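Local coordinates for uncharacterized protein (Corynebacterium glutamicum, PDB 2NSF) that probably catalyses the mycothiol-dependent isomerisation of maleylpyruvate and binds a zinc ion, at residues F178-A190 and S231-G243. Residues are numbered along the deposited sequence; the frame is centred on the assembly and turned at random.
Sequences FGDIPEVILRTLA and SLAGIVRYAAGRG. With SO4 (sulfate ion), chain D.
A sulfate ion, probably from the crystallisation liquor, bridges the two segments: Arg237 NE donates to its O3 at 2.6 Å, in an almost straight bond (176°). From the other segment, Gly179 N donates to its O2 at 2.8 Å. The same guanidinium is held at a second point, since Arg237 NH2 donates to Arg242 O at 2.9 Å, with the acceptor lying in the guanidinium plane. Phe178 CD2 lies over one face of the Arg237 guanidinium, the ring plane steeply inclined to it, and the ring turns a face to the backbone of helix 232-239. Arg237 CA stands 3.7 Å from the ring centroid and 6° off the normal, a CH-pi contact, and Arg237 CB covers the same face. At the ring's edge, Arg242 CD comes within 3.7 Å of Phe178 CZ; the guanidinium of Arg242 pairs with Asp171, and its side chain passes close to that of the zinc ligand His168. In the C-terminal domain, helices 183-190 and 232-239 pack at 45°, their axes 9.5 Å apart. Leu232 is the knob, seated in a hole formed by Glu183, Leu186, Arg187 and Ala190. Its CD2 presses on Leu186 CB at a tight 3.4 Å, the first torsion turning CG away from the backbone N. One turn on, Val236 divides its branches: CG1 meets Leu186 CD2 and Leu189 CD1, whereas CG2 lies 3.5 Å from Leu186 O and also touches Ala190 CB.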
ATOM      1  N   PHE A 178       3.157   2.607  11.810  1.00 18.62           N
ATOM      2  CA  PHE A 178       2.931   1.243  11.341  1.00 17.88           C
ATOM      3  C   PHE A 178       2.217   0.479  12.454  1.00 17.77           C
ATOM      4  O   PHE A 178       1.503  -0.494  12.203  1.00 17.36           O
ATOM      5  CB  PHE A 178       4.262   0.572  10.987  1.00 18.21           C
ATOM      6  CG  PHE A 178       4.735   0.884   9.595  1.00 19.78           C
ATOM      7  CD1 PHE A 178       4.365   0.074   8.527  1.00 20.72           C
ATOM      8  CD2 PHE A 178       5.486   2.029   9.340  1.00 19.93           C
ATOM      9  CE1 PHE A 178       4.731   0.401   7.215  1.00 22.22           C
ATOM     10  CE2 PHE A 178       5.856   2.367   8.036  1.00 20.88           C
ATOM     11  CZ  PHE A 178       5.478   1.551   6.971  1.00 20.97           C
ATOM     12  N   GLY A 179       2.406   0.944  13.688  1.00 19.08           N
ATOM     13  CA  GLY A 179       1.763   0.318  14.830  1.00 18.95           C
ATOM     14  C   GLY A 179       0.257   0.484  14.789  1.00 20.13           C
ATOM     15  O   GLY A 179      -0.478  -0.290  15.405  1.00 20.73           O
ATOM     16  N   ASP A 180      -0.208   1.496  14.059  1.00 19.25           N
ATOM     17  CA  ASP A 180      -1.641   1.759  13.916  1.00 19.79           C
ATOM     18  C   ASP A 180      -2.323   0.757  12.990  1.00 18.23           C
ATOM     19  O   ASP A 180      -3.537   0.561  13.050  1.00 17.61           O
ATOM     20  CB  ASP A 180      -1.889   3.159  13.332  1.00 21.32           C
ATOM     21  CG  ASP A 180      -1.569   4.271  14.302  1.00 24.58           C
ATOM     22  OD1 ASP A 180      -1.723   4.060  15.527  1.00 24.25           O
ATOM     23  OD2 ASP A 180      -1.184   5.368  13.836  1.00 21.17           O
ATOM     24  N   ILE A 181      -1.534   0.125  12.130  1.00 17.05           N
ATOM     25  CA  ILE A 181      -2.071  -0.809  11.147  1.00 17.75           C
ATOM     26  C   ILE A 181      -2.490  -2.161  11.701  1.00 18.34           C
ATOM     27  O   ILE A 181      -1.705  -2.834  12.379  1.00 19.52           O
ATOM     28  CB  ILE A 181      -1.048  -1.037  10.014  1.00 16.28           C
ATOM     29  CG1 ILE A 181      -0.637   0.313   9.420  1.00 16.25           C
ATOM     30  CG2 ILE A 181      -1.644  -1.938   8.939  1.00 14.69           C
ATOM     31  CD1 ILE A 181       0.538   0.227   8.461  1.00 16.88           C
ATOM     32  N   PRO A 182      -3.741  -2.575  11.426  1.00 18.80           N
ATOM     33  CA  PRO A 182      -4.255  -3.862  11.898  1.00 18.94           C
ATOM     34  C   PRO A 182      -3.275  -4.982  11.571  1.00 20.32           C
ATOM     35  O   PRO A 182      -2.724  -5.046  10.473  1.00 19.69           O
ATOM     36  CB  PRO A 182      -5.571  -4.003  11.146  1.00 20.25           C
ATOM     37  CG  PRO A 182      -6.054  -2.588  11.089  1.00 21.27           C
ATOM     38  CD  PRO A 182      -4.792  -1.827  10.710  1.00 20.13           C
ATOM     39  N   GLU A 183      -3.064  -5.868  12.536  1.00 19.43           N
ATOM     40  CA  GLU A 183      -2.134  -6.970  12.369  1.00 20.09           C
ATOM     41  C   GLU A 183      -2.364  -7.820  11.118  1.00 18.96           C
ATOM     42  O   GLU A 183      -1.407  -8.234  10.468  1.00 19.59           O
ATOM     43  CB  GLU A 183      -2.172  -7.847  13.618  1.00 21.19           C
ATOM     44  CG  GLU A 183      -1.123  -8.935  13.653  1.00 23.44           C
ATOM     45  CD  GLU A 183      -1.118  -9.660  14.981  1.00 24.64           C
ATOM     46  OE1 GLU A 183      -0.924  -8.989  16.014  1.00 23.20           O
ATOM     47  OE2 GLU A 183      -1.312 -10.893  14.993  1.00 28.01           O
ATOM     48  N   VAL A 184      -3.620  -8.090  10.774  1.00 18.24           N
ATOM     49  CA  VAL A 184      -3.888  -8.909   9.598  1.00 19.67           C
ATOM     50  C   VAL A 184      -3.293  -8.255   8.350  1.00 19.14           C
ATOM     51  O   VAL A 184      -2.816  -8.943   7.443  1.00 18.29           O
ATOM     52  CB  VAL A 184      -5.412  -9.160   9.407  1.00 20.49           C
ATOM     53  CG1 VAL A 184      -6.129  -7.863   9.057  1.00 22.21           C
ATOM     54  CG2 VAL A 184      -5.630 -10.217   8.333  1.00 22.51           C
ATOM     55  N   ILE A 185      -3.294  -6.928   8.311  1.00 18.50           N
ATOM     56  CA  ILE A 185      -2.723  -6.219   7.175  1.00 18.38           C
ATOM     57  C   ILE A 185      -1.200  -6.266   7.237  1.00 17.71           C
ATOM     58  O   ILE A 185      -0.541  -6.469   6.218  1.00 16.72           O
ATOM     59  CB  ILE A 185      -3.223  -4.760   7.125  1.00 20.82           C
ATOM     60  CG1 ILE A 185      -4.695  -4.754   6.692  1.00 20.99           C
ATOM     61  CG2 ILE A 185      -2.371  -3.937   6.157  1.00 18.72           C
ATOM     62  CD1 ILE A 185      -5.352  -3.401   6.753  1.00 22.60           C
ATOM     63  N   LEU A 186      -0.635  -6.098   8.429  1.00 15.56           N
ATOM     64  CA  LEU A 186       0.817  -6.153   8.583  1.00 15.74           C
ATOM     65  C   LEU A 186       1.355  -7.544   8.229  1.00 16.85           C
ATOM     66  O   LEU A 186       2.382  -7.666   7.556  1.00 15.55           O
ATOM     67  CB  LEU A 186       1.221  -5.805  10.022  1.00 15.53           C
ATOM     68  CG  LEU A 186       1.045  -4.348  10.463  1.00 16.03           C
ATOM     69  CD1 LEU A 186       1.468  -4.203  11.917  1.00 18.17           C
ATOM     70  CD2 LEU A 186       1.895  -3.435   9.574  1.00 14.09           C
ATOM     71  N   ARG A 187       0.666  -8.589   8.684  1.00 16.41           N
ATOM     72  CA  ARG A 187       1.099  -9.954   8.394  1.00 19.56           C
ATOM     73  C   ARG A 187       1.070 -10.220   6.896  1.00 19.58           C
ATOM     74  O   ARG A 187       1.973 -10.859   6.352  1.00 18.41           O
ATOM     75  CB  ARG A 187       0.213 -10.985   9.100  1.00 21.77           C
ATOM     76  CG  ARG A 187       0.392 -11.053  10.610  1.00 27.80           C
ATOM     77  CD  ARG A 187      -0.239 -12.329  11.168  1.00 29.84           C
ATOM     78  NE  ARG A 187      -1.638 -12.467  10.770  1.00 30.82           N
ATOM     79  CZ  ARG A 187      -2.675 -12.090  11.510  1.00 31.62           C
ATOM     80  NH1 ARG A 187      -2.485 -11.552  12.708  1.00 32.96           N
ATOM     81  NH2 ARG A 187      -3.908 -12.240  11.049  1.00 31.33           N
ATOM     82  N   THR A 188       0.028  -9.732   6.232  1.00 17.34           N
ATOM     83  CA  THR A 188      -0.095  -9.933   4.793  1.00 18.07           C
ATOM     84  C   THR A 188       0.996  -9.160   4.052  1.00 17.19           C
ATOM     85  O   THR A 188       1.531  -9.639   3.049  1.00 17.16           O
ATOM     86  CB  THR A 188      -1.491  -9.508   4.293  1.00 19.52           C
ATOM     87  OG1 THR A 188      -2.494 -10.215   5.039  1.00 21.31           O
ATOM     88  CG2 THR A 188      -1.656  -9.854   2.810  1.00 18.67           C
ATOM     89  N   LEU A 189       1.336  -7.971   4.546  1.00 16.58           N
ATOM     90  CA  LEU A 189       2.391  -7.168   3.928  1.00 17.49           C
ATOM     91  C   LEU A 189       3.761  -7.827   4.088  1.00 18.19           C
ATOM     92  O   LEU A 189       4.566  -7.844   3.155  1.00 17.73           O
ATOM     93  CB  LEU A 189       2.448  -5.766   4.551  1.00 17.35           C
ATOM     94  CG  LEU A 189       1.395  -4.739   4.141  1.00 18.74           C
ATOM     95  CD1 LEU A 189       1.557  -3.474   4.996  1.00 17.12           C
ATOM     96  CD2 LEU A 189       1.555  -4.412   2.658  1.00 19.57           C
ATOM     97  N   ALA A 190       4.035  -8.363   5.273  1.00 17.17           N
ATOM     98  CA  ALA A 190       5.323  -9.008   5.505  1.00 18.07           C
ATOM     99  C   ALA A 190       5.510 -10.161   4.526  1.00 17.00           C
ATOM    100  O   ALA A 190       6.587 -10.333   3.944  1.00 18.20           O
ATOM    101  CB  ALA A 190       5.402  -9.519   6.936  1.00 16.41           C
ATOM    102  N   SER A 231       9.251  -6.385  16.195  1.00 20.55           N
ATOM    103  CA  SER A 231       7.824  -6.664  16.259  1.00 21.39           C
ATOM    104  C   SER A 231       7.358  -6.652  14.806  1.00 21.03           C
ATOM    105  O   SER A 231       8.105  -6.243  13.918  1.00 20.01           O
ATOM    106  CB  SER A 231       7.088  -5.572  17.038  1.00 22.85           C
ATOM    107  OG  SER A 231       7.184  -4.324  16.365  1.00 25.68           O
ATOM    108  N   LEU A 232       6.126  -7.081  14.565  1.00 19.27           N
ATOM    109  CA  LEU A 232       5.606  -7.108  13.203  1.00 19.91           C
ATOM    110  C   LEU A 232       5.617  -5.711  12.578  1.00 21.19           C
ATOM    111  O   LEU A 232       6.014  -5.540  11.425  1.00 19.35           O
ATOM    112  CB  LEU A 232       4.189  -7.684  13.195  1.00 21.97           C
ATOM    113  CG  LEU A 232       3.520  -7.930  11.843  1.00 22.67           C
ATOM    114  CD1 LEU A 232       4.317  -8.953  11.033  1.00 23.47           C
ATOM    115  CD2 LEU A 232       2.098  -8.417  12.074  1.00 23.62           C
ATOM    116  N   ALA A 233       5.192  -4.704  13.338  1.00 19.88           N
ATOM    117  CA  ALA A 233       5.183  -3.343  12.808  1.00 19.69           C
ATOM    118  C   ALA A 233       6.610  -2.931  12.449  1.00 19.44           C
ATOM    119  O   ALA A 233       6.844  -2.264  11.443  1.00 19.19           O
ATOM    120  CB  ALA A 233       4.602  -2.382  13.833  1.00 19.51           C
ATOM    121  N   GLY A 234       7.562  -3.348  13.278  1.00 17.62           N
ATOM    122  CA  GLY A 234       8.953  -3.015  13.031  1.00 19.28           C
ATOM    123  C   GLY A 234       9.526  -3.621  11.759  1.00 19.76           C
ATOM    124  O   GLY A 234      10.205  -2.929  10.994  1.00 18.68           O
ATOM    125  N   ILE A 235       9.265  -4.902  11.511  1.00 19.43           N
ATOM    126  CA  ILE A 235       9.821  -5.510  10.309  1.00 18.97           C
ATOM    127  C   ILE A 235       9.104  -5.051   9.054  1.00 17.83           C
ATOM    128  O   ILE A 235       9.709  -4.996   7.994  1.00 18.08           O
ATOM    129  CB  ILE A 235       9.843  -7.067  10.370  1.00 19.77           C
ATOM    130  CG1 ILE A 235       8.432  -7.641  10.480  1.00 20.68           C
ATOM    131  CG2 ILE A 235      10.711  -7.514  11.544  1.00 21.34           C
ATOM    132  CD1 ILE A 235       8.383  -9.158  10.316  1.00 21.06           C
ATOM    133  N   VAL A 236       7.824  -4.706   9.166  1.00 17.88           N
ATOM    134  CA  VAL A 236       7.101  -4.229   7.996  1.00 16.76           C
ATOM    135  C   VAL A 236       7.576  -2.818   7.634  1.00 17.64           C
ATOM    136  O   VAL A 236       7.748  -2.515   6.458  1.00 16.38           O
ATOM    137  CB  VAL A 236       5.575  -4.255   8.215  1.00 15.82           C
ATOM    138  CG1 VAL A 236       4.857  -3.610   7.019  1.00 15.72           C
ATOM    139  CG2 VAL A 236       5.110  -5.702   8.365  1.00 14.65           C
ATOM    140  N   ARG A 237       7.802  -1.956   8.626  1.00 17.67           N
ATOM    141  CA  ARG A 237       8.299  -0.610   8.315  1.00 18.85           C
ATOM    142  C   ARG A 237       9.633  -0.777   7.594  1.00 18.64           C
ATOM    143  O   ARG A 237       9.914  -0.099   6.603  1.00 18.71           O
ATOM    144  CB  ARG A 237       8.521   0.222   9.587  1.00 19.73           C
ATOM    145  CG  ARG A 237       9.287   1.532   9.339  1.00 20.46           C
ATOM    146  CD  ARG A 237       9.608   2.290  10.631  1.00 21.48           C
ATOM    147  NE  ARG A 237       8.496   3.123  11.096  1.00 25.16           N
ATOM    148  CZ  ARG A 237       8.139   4.283  10.546  1.00 25.74           C
ATOM    149  NH1 ARG A 237       7.116   4.964  11.042  1.00 24.10           N
ATOM    150  NH2 ARG A 237       8.805   4.766   9.504  1.00 26.75           N
ATOM    151  N   TYR A 238      10.452  -1.693   8.106  1.00 17.63           N
ATOM    152  CA  TYR A 238      11.761  -1.971   7.528  1.00 18.42           C
ATOM    153  C   TYR A 238      11.660  -2.520   6.105  1.00 18.02           C
ATOM    154  O   TYR A 238      12.303  -2.006   5.188  1.00 19.66           O
ATOM    155  CB  TYR A 238      12.520  -2.979   8.407  1.00 18.23           C
ATOM    156  CG  TYR A 238      13.767  -3.536   7.755  1.00 19.35           C
ATOM    157  CD1 TYR A 238      14.915  -2.756   7.608  1.00 19.07           C
ATOM    158  CD2 TYR A 238      13.788  -4.838   7.253  1.00 20.25           C
ATOM    159  CE1 TYR A 238      16.057  -3.261   6.976  1.00 19.80           C
ATOM    160  CE2 TYR A 238      14.922  -5.352   6.619  1.00 21.18           C
ATOM    161  CZ  TYR A 238      16.049  -4.557   6.484  1.00 21.67           C
ATOM    162  OH  TYR A 238      17.167  -5.057   5.856  1.00 21.42           O
ATOM    163  N   ALA A 239      10.852  -3.559   5.922  1.00 17.33           N
ATOM    164  CA  ALA A 239      10.695  -4.178   4.607  1.00 16.88           C
ATOM    165  C   ALA A 239      10.116  -3.203   3.592  1.00 18.20           C
ATOM    166  O   ALA A 239      10.423  -3.275   2.398  1.00 18.34           O
ATOM    167  CB  ALA A 239       9.803  -5.415   4.713  1.00 18.15           C
ATOM    168  N   ALA A 240       9.280  -2.287   4.072  1.00 16.92           N
ATOM    169  CA  ALA A 240       8.654  -1.298   3.203  1.00 18.77           C
ATOM    170  C   ALA A 240       9.601  -0.156   2.842  1.00 19.75           C
ATOM    171  O   ALA A 240       9.207   0.793   2.153  1.00 20.59           O
ATOM    172  CB  ALA A 240       7.393  -0.747   3.873  1.00 19.08           C
ATOM    173  N   GLY A 241      10.844  -0.250   3.300  1.00 19.64           N
ATOM    174  CA  GLY A 241      11.838   0.767   3.007  1.00 21.72           C
ATOM    175  C   GLY A 241      11.609   2.055   3.771  1.00 22.55           C
ATOM    176  O   GLY A 241      12.073   3.124   3.374  1.00 23.21           O
ATOM    177  N   ARG A 242      10.899   1.957   4.885  1.00 22.19           N
ATOM    178  CA  ARG A 242      10.623   3.149   5.652  1.00 22.92           C
ATOM    179  C   ARG A 242      11.383   3.317   6.958  1.00 24.37           C
ATOM    180  O   ARG A 242      11.006   4.129   7.800  1.00 24.25           O
ATOM    181  CB  ARG A 242       9.127   3.282   5.853  1.00 22.16           C
ATOM    182  CG  ARG A 242       8.484   3.953   4.652  1.00 24.57           C
ATOM    183  CD  ARG A 242       7.245   3.236   4.209  1.00 22.79           C
ATOM    184  NE  ARG A 242       6.511   3.944   3.161  1.00 21.67           N
ATOM    185  CZ  ARG A 242       6.317   3.464   1.935  1.00 20.79           C
ATOM    186  NH1 ARG A 242       5.621   4.159   1.046  1.00 21.94           N
ATOM    187  NH2 ARG A 242       6.835   2.294   1.589  1.00 21.63           N
ATOM    188  N   GLY A 243      12.468   2.568   7.124  1.00 24.10           N
ATOM    189  CA  GLY A 243      13.244   2.727   8.336  1.00 24.81           C
ATOM    190  C   GLY A 243      13.609   1.462   9.075  1.00 24.77           C
ATOM    191  O   GLY A 243      12.890   0.469   9.024  1.00 22.23           O
TER
HETATM  192  S   SO4 D 403       6.290   2.494  14.327  1.00 43.99           S
HETATM  193  O1  SO4 D 403       6.364   3.892  14.806  1.00 45.16           O
HETATM  194  O2  SO4 D 403       4.914   1.980  14.165  1.00 42.88           O
HETATM  195  O3  SO4 D 403       7.184   2.194  13.192  1.00 44.51           O
HETATM  196  O4  SO4 D 403       6.839   1.714  15.419  1.00 49.49           O